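Side-chain contacts in uncharacterized protein (Acinetobacter baumannii, PDB 5D66), which is of unknown function but folds as an ankyrin repeat domain, a scaffold that in many relatives binds partner proteins: residues A[61-66]-A[71-76]; A[87-92]-A[118-123]; A[93-98]-A[122-127]; A[129-132]-A[136-139]. All coordinates share one frame; numbering follows the deposited sequence.

From the N terminus, contact 1 comes first: it closes a short loop by bringing 61-66 back onto the start of helix 72-79, with four residues between. Contact 2 then joins the end of helix 82-90 to helix 115-124, and contact 3 joins the loop after the first of these helices to the C-terminal end of the second. Contacts 2 and 3 share Ile122 and Ala123, neither nests inside the other, and their centres lie about 7 Å apart. Contact 4 closes the loop 129-132 onto the start of helix 138-144. Contact 3 touches all the others, so loops and helices are tied along the stack; contact 4 stays about 9 Å from contact 1, nearest atoms.

Contact 1: residues A[61-66]-A[71-76]; sequences DVNAKD and SPYLYA
Asn63 OD1 takes two donors, the backbone N of Asp94 and a water 2.7 Å away; that water also sits 2.7 Å from Ser71 OG and bridges the loop to the start of helix 72-79. Asn63 ND2 is used too, giving to Gly92 O, so the amide is fixed at both ends. Directly between the segments, Tyr73 N donates to Val62 O over 3.2 Å, almost straight at 174° and in the carbonyl plane. Carbons crowd the same oxygen: Pro72 CD lies 3.3 Å and Ser71 CB 3.4 Å from Val62 O. Ser71 CB also packs on Ala64 O at 3.2 Å. With chi1 at 66°, OG of Ser71 lies between its own backbone N and carbonyl carbon, where it accepts from Leu74 N at 3.0 Å as the N-cap. Lys65 runs out as an extended chain, its CE 4.0 Å from Leu74 CD1, before NZ goes on to Thr98 O and Gln69 OE1. The loop begins with a type I turn from Asp61 to Ala64, with an Asx turn in which Asp61 OD1 accepts from Asn63 N. Ser71-Pro72 stands where ankyrin repeats usually carry the Thr-Pro of their TPLH motif.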
loop_
_atom_site.group_PDB
_atom_site.type_symbol
_atom_site.label_atom_id
_atom_site.label_comp_id
_atom_site.label_asym_id
_atom_site.label_seq_id
_atom_site.Cartn_x
_atom_site.Cartn_y
_atom_site.Cartn_z
ATOM N N ASP A 61 14.595 -6.979 3.986
ATOM C CA ASP A 61 13.830 -7.130 2.758
ATOM C C ASP A 61 12.440 -6.554 2.924
ATOM O O ASP A 61 11.578 -7.027 3.683
ATOM C CB ASP A 61 13.777 -8.588 2.396
ATOM C CG ASP A 61 13.163 -8.896 1.067
ATOM O OD1 ASP A 61 12.551 -8.004 0.459
ATOM O OD2 ASP A 61 13.271 -10.093 0.655
ATOM N N VAL A 62 12.170 -5.487 2.194
ATOM C CA VAL A 62 10.893 -4.816 2.223
ATOM C C VAL A 62 9.749 -5.586 1.590
ATOM O O VAL A 62 8.584 -5.186 1.726
ATOM C CB VAL A 62 10.966 -3.379 1.618
ATOM C CG1 VAL A 62 12.050 -2.571 2.293
ATOM C CG2 VAL A 62 11.125 -3.418 0.108
ATOM N N ASN A 63 10.086 -6.680 0.924
ATOM C CA ASN A 63 9.122 -7.579 0.303
ATOM C C ASN A 63 8.945 -8.889 1.025
ATOM O O ASN A 63 8.169 -9.718 0.578
ATOM C CB ASN A 63 9.547 -7.871 -1.136
ATOM C CG ASN A 63 9.673 -6.573 -1.929
ATOM O OD1 ASN A 63 8.704 -5.808 -2.016
ATOM N ND2 ASN A 63 10.824 -6.349 -2.558
ATOM N N ALA A 64 9.655 -9.124 2.122
ATOM C CA ALA A 64 9.429 -10.351 2.871
ATOM C C ALA A 64 7.983 -10.343 3.366
ATOM O O ALA A 64 7.502 -9.304 3.789
ATOM C CB ALA A 64 10.401 -10.448 4.051
ATOM N N LYS A 65 7.336 -11.489 3.326
ATOM C CA LYS A 65 5.946 -11.625 3.720
ATOM C C LYS A 65 5.747 -12.314 5.074
ATOM O O LYS A 65 6.526 -13.148 5.454
ATOM C CB LYS A 65 5.096 -12.305 2.636
ATOM C CG LYS A 65 4.720 -11.354 1.474
ATOM C CD LYS A 65 3.868 -12.009 0.441
ATOM C CE LYS A 65 3.245 -10.978 -0.542
ATOM N NZ LYS A 65 2.521 -11.740 -1.598
ATOM N N ASP A 66 4.663 -11.952 5.700
ATOM C CA ASP A 66 4.152 -12.596 6.905
ATOM C C ASP A 66 3.045 -13.569 6.569
ATOM O O ASP A 66 2.662 -13.744 5.397
ATOM C CB ASP A 66 3.780 -11.544 7.940
ATOM C CG ASP A 66 2.439 -10.856 7.713
ATOM O OD1 ASP A 66 1.812 -11.098 6.667
ATOM O OD2 ASP A 66 2.040 -10.111 8.647
ATOM N N SER A 71 3.743 -7.473 3.434
ATOM C CA SER A 71 5.151 -7.077 3.472
ATOM C C SER A 71 5.250 -5.689 4.031
ATOM O O SER A 71 4.258 -4.920 4.030
ATOM C CB SER A 71 5.817 -7.118 2.103
ATOM O OG SER A 71 5.226 -6.119 1.279
ATOM N N PRO A 72 6.451 -5.248 4.404
ATOM C CA PRO A 72 6.602 -3.858 4.861
ATOM C C PRO A 72 6.078 -2.829 3.833
ATOM O O PRO A 72 5.352 -1.924 4.186
ATOM C CB PRO A 72 8.094 -3.734 5.194
ATOM C CG PRO A 72 8.424 -5.157 5.638
ATOM C CD PRO A 72 7.621 -6.056 4.760
ATOM N N TYR A 73 6.476 -2.998 2.570
ATOM C CA TYR A 73 5.997 -2.121 1.499
ATOM C C TYR A 73 4.459 -2.175 1.396
ATOM O O TYR A 73 3.787 -1.142 1.349
ATOM C CB TYR A 73 6.687 -2.530 0.194
ATOM C CG TYR A 73 5.894 -2.179 -1.051
ATOM C CD1 TYR A 73 5.739 -0.868 -1.451
ATOM C CD2 TYR A 73 5.268 -3.166 -1.791
ATOM C CE1 TYR A 73 4.994 -0.572 -2.603
ATOM C CE2 TYR A 73 4.538 -2.885 -2.930
ATOM C CZ TYR A 73 4.357 -1.580 -3.297
ATOM O OH TYR A 73 3.606 -1.260 -4.415
ATOM N N LEU A 74 3.889 -3.379 1.252
ATOM C CA LEU A 74 2.455 -3.491 1.030
ATOM C C LEU A 74 1.648 -2.898 2.170
ATOM O O LEU A 74 0.632 -2.230 1.955
ATOM C CB LEU A 74 2.039 -4.924 0.765
ATOM C CG LEU A 74 2.458 -5.503 -0.535
ATOM C CD1 LEU A 74 2.377 -7.044 -0.503
ATOM C CD2 LEU A 74 1.552 -5.011 -1.647
ATOM N N TYR A 75 2.064 -3.170 3.400
ATOM C CA TYR A 75 1.363 -2.739 4.572
ATOM C C TYR A 75 1.499 -1.203 4.739
ATOM O O TYR A 75 0.530 -0.509 5.060
ATOM C CB TYR A 75 1.929 -3.383 5.821
ATOM C CG TYR A 75 1.130 -3.191 7.071
ATOM C CD1 TYR A 75 0.172 -4.100 7.419
ATOM C CD2 TYR A 75 1.341 -2.130 7.912
ATOM C CE1 TYR A 75 -0.612 -3.938 8.555
ATOM C CE2 TYR A 75 0.592 -1.962 9.033
ATOM C CZ TYR A 75 -0.387 -2.876 9.378
ATOM O OH TYR A 75 -1.129 -2.736 10.544
ATOM N N ALA A 76 2.697 -0.657 4.526
ATOM C CA ALA A 76 2.883 0.791 4.650
ATOM C C ALA A 76 1.990 1.504 3.633
ATOM O O ALA A 76 1.394 2.552 3.947
ATOM C CB ALA A 76 4.327 1.208 4.482
HETATM O O HOH W 1 6.202 -6.532 -1.244
#

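Contact 2: residues A[87-92]-A[118-123]; sequences MTLMHG and VRTLIA
Leu89 reaches from helix 82-90 across to Thr120 and Leu121 of helix 115-124, while its neighbours in 87-92 serve other surfaces. Met87, a selenomethionine in this crystal, and, one turn on, His91 lie against helix 49-57, and Thr88 between them turns to Val62. Then comes Leu89 itself: chi1 of -65° sets CG anti to the carbonyl carbon, and the branch divides over the other helix. CD1 meets Thr120 CG2 at 3.6 Å, a methyl-to-methyl contact, whereas CD2 lies a looser 4.4 Å from Leu121 CD2. On the far side, Thr120 holds CG2 anti to its backbone N and pointing at Leu89, while OG1 lies beside that N; OG1 bonds to Glu116 O on its own helix and weakly to Arg86 NH1 of helix 82-90. Between the two segments the contact is apolar and small, 105 Å² in all, and the nearest CA atoms, those of Leu89 and Leu121, stay 8.8 Å apart. Helix 82-90 lies between helix 49-57 and helix 115-124, and the latter in turn packs through Val118 and Ile122 on helix 150-162, in a row of neighbouring helices.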
loop_
_atom_site.group_PDB
_atom_site.type_symbol
_atom_site.label_atom_id
_atom_site.label_comp_id
_atom_site.label_asym_id
_atom_site.label_seq_id
_atom_site.Cartn_x
_atom_site.Cartn_y
_atom_site.Cartn_z
HETATM N N MSE A 87 10.666 4.999 2.149
HETATM C CA MSE A 87 11.886 4.220 2.362
HETATM C C MSE A 87 11.855 2.939 1.561
HETATM O O MSE A 87 12.858 2.535 0.912
HETATM C CB MSE A 87 12.112 3.890 3.824
HETATM C CG MSE A 87 12.178 4.999 4.766
HETATM SE SE MSE A 87 12.155 4.292 6.597
HETATM C CE MSE A 87 11.609 5.938 7.423
ATOM N N THR A 88 10.735 2.230 1.605
ATOM C CA THR A 88 10.638 0.984 0.848
ATOM C C THR A 88 10.793 1.190 -0.665
ATOM O O THR A 88 11.377 0.346 -1.355
ATOM C CB THR A 88 9.389 0.144 1.201
ATOM O OG1 THR A 88 8.210 0.672 0.619
ATOM C CG2 THR A 88 9.188 -0.082 2.654
ATOM N N LEU A 89 10.216 2.285 -1.163
ATOM C CA LEU A 89 10.302 2.590 -2.572
ATOM C C LEU A 89 11.721 2.874 -3.074
ATOM O O LEU A 89 12.026 2.679 -4.213
ATOM C CB LEU A 89 9.332 3.728 -2.940
ATOM C CG LEU A 89 7.850 3.428 -2.783
ATOM C CD1 LEU A 89 7.031 4.704 -2.946
ATOM C CD2 LEU A 89 7.416 2.449 -3.805
HETATM N N MSE A 90 12.574 3.313 -2.154
HETATM C CA MSE A 90 13.992 3.593 -2.420
HETATM C C MSE A 90 14.862 2.336 -2.211
HETATM O O MSE A 90 16.056 2.383 -2.547
HETATM C CB MSE A 90 14.474 4.719 -1.500
HETATM C CG MSE A 90 13.978 6.075 -1.909
HETATM SE SE MSE A 90 14.498 6.611 -3.704
HETATM C CE MSE A 90 16.302 6.195 -3.721
ATOM N N HIS A 91 14.283 1.256 -1.647
ATOM C CA HIS A 91 15.045 0.082 -1.238
ATOM C C HIS A 91 14.372 -1.184 -1.659
ATOM O O HIS A 91 14.297 -2.154 -0.921
ATOM C CB HIS A 91 15.267 0.087 0.258
ATOM C CG HIS A 91 16.181 1.184 0.704
ATOM N ND1 HIS A 91 17.559 1.136 0.591
ATOM C CD2 HIS A 91 15.887 2.439 1.112
ATOM C CE1 HIS A 91 18.053 2.293 0.998
ATOM N NE2 HIS A 91 17.069 3.091 1.305
ATOM N N GLY A 92 13.904 -1.214 -2.893
ATOM C CA GLY A 92 13.588 -2.464 -3.545
ATOM C C GLY A 92 12.142 -2.914 -3.505
ATOM O O GLY A 92 11.863 -4.068 -3.895
ATOM N N VAL A 118 -1.566 7.529 -2.546
ATOM C CA VAL A 118 -1.949 7.294 -3.917
ATOM C C VAL A 118 -1.024 8.052 -4.897
ATOM O O VAL A 118 -0.508 7.475 -5.843
ATOM C CB VAL A 118 -3.444 7.629 -4.147
ATOM C CG1 VAL A 118 -3.763 7.705 -5.659
ATOM C CG2 VAL A 118 -4.314 6.639 -3.433
ATOM N N ARG A 119 -0.836 9.332 -4.618
ATOM C CA ARG A 119 0.028 10.150 -5.478
ATOM C C ARG A 119 1.431 9.506 -5.590
ATOM O O ARG A 119 1.992 9.399 -6.675
ATOM C CB ARG A 119 0.090 11.591 -4.946
ATOM C CG ARG A 119 0.693 12.558 -5.904
ATOM C CD ARG A 119 0.959 13.957 -5.267
ATOM N NE ARG A 119 -0.076 14.512 -4.362
ATOM C CZ ARG A 119 -1.253 15.021 -4.755
ATOM N NH1 ARG A 119 -1.538 15.181 -6.030
ATOM N NH2 ARG A 119 -2.120 15.428 -3.843
ATOM N N THR A 120 1.977 9.142 -4.467
ATOM C CA THR A 120 3.303 8.559 -4.355
ATOM C C THR A 120 3.413 7.261 -5.121
ATOM O O THR A 120 4.415 7.025 -5.832
ATOM C CB THR A 120 3.660 8.391 -2.887
ATOM O OG1 THR A 120 3.739 9.701 -2.242
ATOM C CG2 THR A 120 4.998 7.686 -2.661
ATOM N N LEU A 121 2.447 6.380 -4.955
ATOM C CA LEU A 121 2.448 5.096 -5.631
ATOM C C LEU A 121 2.261 5.203 -7.126
ATOM O O LEU A 121 2.869 4.462 -7.877
ATOM C CB LEU A 121 1.453 4.154 -4.969
ATOM C CG LEU A 121 1.846 3.714 -3.534
ATOM C CD1 LEU A 121 0.641 3.011 -2.905
ATOM C CD2 LEU A 121 3.001 2.806 -3.496
ATOM N N ILE A 122 1.378 6.123 -7.570
ATOM C CA ILE A 122 1.265 6.403 -8.982
ATOM C C ILE A 122 2.620 6.835 -9.555
ATOM O O ILE A 122 3.063 6.332 -10.594
ATOM C CB ILE A 122 0.184 7.457 -9.265
ATOM C CG1 ILE A 122 -1.217 6.871 -9.027
ATOM C CG2 ILE A 122 0.307 7.975 -10.674
ATOM C CD1 ILE A 122 -2.300 7.942 -9.023
ATOM N N ALA A 123 3.252 7.784 -8.881
ATOM C CA ALA A 123 4.536 8.323 -9.336
ATOM C C ALA A 123 5.611 7.244 -9.404
ATOM O O ALA A 123 6.478 7.298 -10.291
ATOM C CB ALA A 123 5.014 9.459 -8.447
#

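Contact 3: residues A[93-98]-A[122-127]; sequences ADLKST and IAAGVN
Leu95 carries this contact, laying its side chain against the Ala124-Gly125-Val126 backbone where helix 115-124 ends. Its CB starts beside Val126, 4.1 Å from CG2. A chi1 of -53° swings CG away from the carbonyl carbon and beside the backbone N, and from there the two methyls part. CD1 reaches the helix end: it lies 3.3 Å from Ala124 O and 4.2 Å from Ala124 CB, and also touches the main chain of Gly125 and the N of Val126. CD2 goes to Val126 CG2, again at 4.1 Å, and beyond the two segments it packs on the side chain of Leu89. Val126 thus meets Leu95 at both CB and CD2 through a single methyl, and its CG2 also meets the hydroxyl end of Tyr73. Gly125, with a phi of 109°, closes the helix in a Schellman motif, and the chain then turns to bring Val126 alongside Leu95. Beside the apolar patch a water joins the main chains, donating to Leu95 O at 2.8 Å and accepting from Asn127 N at 2.9 Å. The loop holding Leu95 is braced from within. Asp94 O accepts from both Ser97 OG, at 2.7 Å, and Ser97 N, closing a type I turn. Asp94 OD1 takes Lys96 N at 3.0 Å, 44° above the carboxylate plane, as an Asx turn. This turn, packed by its leucine on the next helix end, belongs to the loops that link successive ankyrin repeats.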
loop_
_atom_site.group_PDB
_atom_site.type_symbol
_atom_site.label_atom_id
_atom_site.label_comp_id
_atom_site.label_asym_id
_atom_site.label_seq_id
_atom_site.Cartn_x
_atom_site.Cartn_y
_atom_site.Cartn_z
ATOM N N ALA A 93 11.203 -2.048 -3.171
ATOM C CA ALA A 93 9.809 -2.463 -3.183
ATOM C C ALA A 93 9.446 -3.102 -4.530
ATOM O O ALA A 93 9.718 -2.548 -5.586
ATOM C CB ALA A 93 8.933 -1.235 -2.969
ATOM N N ASP A 94 8.807 -4.272 -4.457
ATOM C CA ASP A 94 8.346 -4.957 -5.660
ATOM C C ASP A 94 6.968 -4.442 -6.005
ATOM O O ASP A 94 6.001 -4.783 -5.326
ATOM C CB ASP A 94 8.311 -6.456 -5.394
ATOM C CG ASP A 94 7.798 -7.247 -6.562
ATOM O OD1 ASP A 94 7.429 -6.631 -7.588
ATOM O OD2 ASP A 94 7.774 -8.505 -6.465
ATOM N N LEU A 95 6.868 -3.531 -6.970
ATOM C CA LEU A 95 5.627 -2.885 -7.240
ATOM C C LEU A 95 4.587 -3.815 -7.818
ATOM O O LEU A 95 3.376 -3.514 -7.903
ATOM C CB LEU A 95 5.810 -1.655 -8.147
ATOM C CG LEU A 95 6.852 -0.629 -7.680
ATOM C CD1 LEU A 95 6.802 0.530 -8.638
ATOM C CD2 LEU A 95 6.653 -0.243 -6.244
ATOM N N LYS A 96 5.002 -5.005 -8.289
ATOM C CA LYS A 96 4.128 -6.045 -8.778
ATOM C C LYS A 96 3.618 -6.939 -7.659
ATOM O O LYS A 96 2.755 -7.808 -7.897
ATOM C CB LYS A 96 4.802 -6.907 -9.858
ATOM C CG LYS A 96 5.115 -6.108 -11.116
ATOM C CD LYS A 96 5.850 -7.015 -12.156
ATOM C CE LYS A 96 7.179 -6.471 -12.634
ATOM N NZ LYS A 96 7.739 -7.320 -13.725
ATOM N N SER A 97 4.156 -6.834 -6.454
ATOM C CA SER A 97 3.746 -7.694 -5.379
ATOM C C SER A 97 2.347 -7.354 -4.930
ATOM O O SER A 97 1.855 -6.222 -5.063
ATOM C CB SER A 97 4.736 -7.619 -4.189
ATOM O OG SER A 97 4.746 -6.365 -3.543
ATOM N N THR A 98 1.712 -8.352 -4.352
ATOM C CA THR A 98 0.328 -8.263 -4.004
ATOM C C THR A 98 0.082 -8.769 -2.563
ATOM O O THR A 98 0.765 -9.693 -2.051
ATOM C CB THR A 98 -0.587 -9.017 -4.994
ATOM O OG1 THR A 98 -0.160 -10.374 -5.082
ATOM C CG2 THR A 98 -0.588 -8.393 -6.429
ATOM N N ILE A 122 1.378 6.123 -7.570
ATOM C CA ILE A 122 1.265 6.403 -8.982
ATOM C C ILE A 122 2.620 6.835 -9.555
ATOM O O ILE A 122 3.063 6.332 -10.594
ATOM C CB ILE A 122 0.184 7.457 -9.265
ATOM C CG1 ILE A 122 -1.217 6.871 -9.027
ATOM C CG2 ILE A 122 0.307 7.975 -10.674
ATOM C CD1 ILE A 122 -2.300 7.942 -9.023
ATOM N N ALA A 123 3.252 7.784 -8.881
ATOM C CA ALA A 123 4.536 8.323 -9.336
ATOM C C ALA A 123 5.611 7.244 -9.404
ATOM O O ALA A 123 6.478 7.298 -10.291
ATOM C CB ALA A 123 5.014 9.459 -8.447
ATOM N N ALA A 124 5.576 6.289 -8.463
ATOM C CA ALA A 124 6.540 5.219 -8.449
ATOM C C ALA A 124 6.401 4.203 -9.582
ATOM O O ALA A 124 7.345 3.506 -9.903
ATOM C CB ALA A 124 6.479 4.463 -7.112
ATOM N N GLY A 125 5.182 4.116 -10.137
ATOM C CA GLY A 125 4.896 3.177 -11.212
ATOM C C GLY A 125 4.038 2.016 -10.870
ATOM O O GLY A 125 3.987 1.070 -11.668
ATOM N N VAL A 126 3.361 1.978 -9.732
ATOM C CA VAL A 126 2.432 0.864 -9.491
ATOM C C VAL A 126 1.389 0.873 -10.614
ATOM O O VAL A 126 0.844 1.920 -10.959
ATOM C CB VAL A 126 1.790 0.999 -8.097
ATOM C CG1 VAL A 126 0.813 -0.157 -7.881
ATOM C CG2 VAL A 126 2.844 0.945 -6.978
ATOM N N ASN A 127 1.028 -0.307 -11.104
ATOM C CA ASN A 127 0.134 -0.423 -12.257
ATOM C C ASN A 127 -1.278 0.010 -11.859
ATOM O O ASN A 127 -1.992 -0.748 -11.148
ATOM C CB ASN A 127 0.164 -1.855 -12.720
ATOM C CG ASN A 127 -0.819 -2.164 -13.852
ATOM O OD1 ASN A 127 -1.502 -1.285 -14.368
ATOM N ND2 ASN A 127 -0.910 -3.419 -14.192
HETATM O O HOH W 2 2.166 -2.844 -10.358
#

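Contact 4: residues A[129-132]-A[136-139]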
loop_
_atom_site.group_PDB
_atom_site.type_symbol
_atom_site.label_atom_id
_atom_site.label_comp_id
_atom_site.label_asym_id
_atom_site.label_seq_id
_atom_site.Cartn_x
_atom_site.Cartn_y
_atom_site.Cartn_z
ATOM N N ASN A 129 -3.913 -0.107 -13.503
ATOM C CA ASN A 129 -4.924 -0.988 -14.062
ATOM C C ASN A 129 -4.982 -2.415 -13.438
ATOM O O ASN A 129 -5.714 -3.259 -13.903
ATOM C CB ASN A 129 -4.789 -1.079 -15.579
ATOM C CG ASN A 129 -5.213 0.205 -16.253
ATOM O OD1 ASN A 129 -6.123 0.905 -15.800
ATOM N ND2 ASN A 129 -4.573 0.531 -17.363
ATOM N N HIS A 130 -4.199 -2.625 -12.379
ATOM C CA HIS A 130 -4.220 -3.924 -11.729
ATOM C C HIS A 130 -5.576 -4.215 -11.091
ATOM O O HIS A 130 -6.192 -3.362 -10.475
ATOM C CB HIS A 130 -3.173 -3.950 -10.608
ATOM C CG HIS A 130 -2.963 -5.256 -9.946
ATOM N ND1 HIS A 130 -1.940 -6.115 -10.256
ATOM C CD2 HIS A 130 -3.629 -5.794 -8.921
ATOM C CE1 HIS A 130 -2.073 -7.188 -9.481
ATOM N NE2 HIS A 130 -3.130 -7.047 -8.718
ATOM N N VAL A 131 -6.032 -5.446 -11.260
ATOM C CA VAL A 131 -7.302 -5.924 -10.729
ATOM C C VAL A 131 -7.065 -6.970 -9.625
ATOM O O VAL A 131 -6.357 -7.948 -9.803
ATOM C CB VAL A 131 -8.163 -6.619 -11.840
ATOM C CG1 VAL A 131 -9.520 -7.000 -11.299
ATOM C CG2 VAL A 131 -8.330 -5.729 -13.047
ATOM N N ASN A 132 -7.629 -6.698 -8.452
ATOM C CA ASN A 132 -7.449 -7.625 -7.302
ATOM C C ASN A 132 -8.444 -8.793 -7.355
ATOM O O ASN A 132 -9.228 -8.950 -8.320
ATOM C CB ASN A 132 -7.462 -6.859 -5.977
ATOM C CG ASN A 132 -8.829 -6.359 -5.576
ATOM O OD1 ASN A 132 -9.855 -6.741 -6.145
ATOM N ND2 ASN A 132 -8.833 -5.461 -4.596
ATOM N N TRP A 136 -11.668 -5.778 -8.399
ATOM C CA TRP A 136 -11.669 -4.338 -8.291
ATOM C C TRP A 136 -10.275 -3.795 -8.615
ATOM O O TRP A 136 -9.256 -4.345 -8.217
ATOM C CB TRP A 136 -12.138 -3.813 -6.943
ATOM C CG TRP A 136 -13.537 -4.096 -6.591
ATOM C CD1 TRP A 136 -14.570 -4.241 -7.466
ATOM C CD2 TRP A 136 -14.112 -4.234 -5.296
ATOM N NE1 TRP A 136 -15.743 -4.449 -6.806
ATOM C CE2 TRP A 136 -15.492 -4.454 -5.464
ATOM C CE3 TRP A 136 -13.576 -4.331 -3.980
ATOM C CZ2 TRP A 136 -16.361 -4.685 -4.379
ATOM C CZ3 TRP A 136 -14.442 -4.504 -2.903
ATOM C CH2 TRP A 136 -15.835 -4.661 -3.111
ATOM N N THR A 137 -10.271 -2.659 -9.295
ATOM C CA THR A 137 -9.114 -1.814 -9.493
ATOM C C THR A 137 -9.076 -0.746 -8.377
ATOM O O THR A 137 -10.074 -0.553 -7.637
ATOM C CB THR A 137 -9.226 -1.122 -10.846
ATOM O OG1 THR A 137 -10.472 -0.396 -10.786
ATOM C CG2 THR A 137 -9.212 -2.015 -12.016
ATOM N N ALA A 138 -8.024 0.035 -8.335
ATOM C CA ALA A 138 -7.964 1.193 -7.456
ATOM C C ALA A 138 -9.146 2.151 -7.737
ATOM O O ALA A 138 -9.718 2.642 -6.812
ATOM C CB ALA A 138 -6.637 1.880 -7.601
ATOM N N LEU A 139 -9.404 2.413 -9.022
ATOM C CA LEU A 139 -10.494 3.269 -9.418
ATOM C C LEU A 139 -11.841 2.748 -8.882
ATOM O O LEU A 139 -12.630 3.519 -8.304
ATOM C CB LEU A 139 -10.523 3.432 -10.929
ATOM C CG LEU A 139 -11.598 4.339 -11.515
ATOM C CD1 LEU A 139 -11.497 5.740 -11.032
ATOM C CD2 LEU A 139 -11.532 4.284 -13.014
HETATM O O HOH W 3 -5.641 -0.817 -9.727
#
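Val131 and Thr137 are the nearest pair, their CA atoms 4.7 Å apart, where two non-helical pieces of chain fold against each other around the bend at 133-135. Asn132 N donates to Trp136 O at 2.9 Å, nearly straight at 177°, although the donor is tilted from the carbonyl plane. Next to this bond, His130 O receives a CA-H contact from Thr137 CA at 3.4 Å. A water continues the link between the two chains, donating to His130 O at 2.7 Å and accepting from Ala138 N at 2.9 Å, so the first amide of helix 138-144 is served through solvent. This is the hairpin-like loop of ankyrin repeats running into the Thr-Ala start of the following helix, with Thr137 as N-cap: its OG1 accepts from Leu140 N. Among the side chains, Asn132 uses both ends of its amide. With chi1 at 73° its CG folds back between its own N and carbonyl carbon, and OD1 accepts Trp136 N at 3.0 Å, the donor standing 42° above the amide plane. OD1 also takes Leu134 N, and ND2 gives to Glu141 OE2, so the amide ties the bend to the helix. Val131 divides its methyls: CG2 meets Thr137 CG2 at 4.0 Å and CG1 lies 3.8 Å from Trp136 N. The indole of Trp136 leads away from the loop and lies along Glu141 and Ile144, while the His130 ring turns to Ile107 and gives NE2 to Gly102 O.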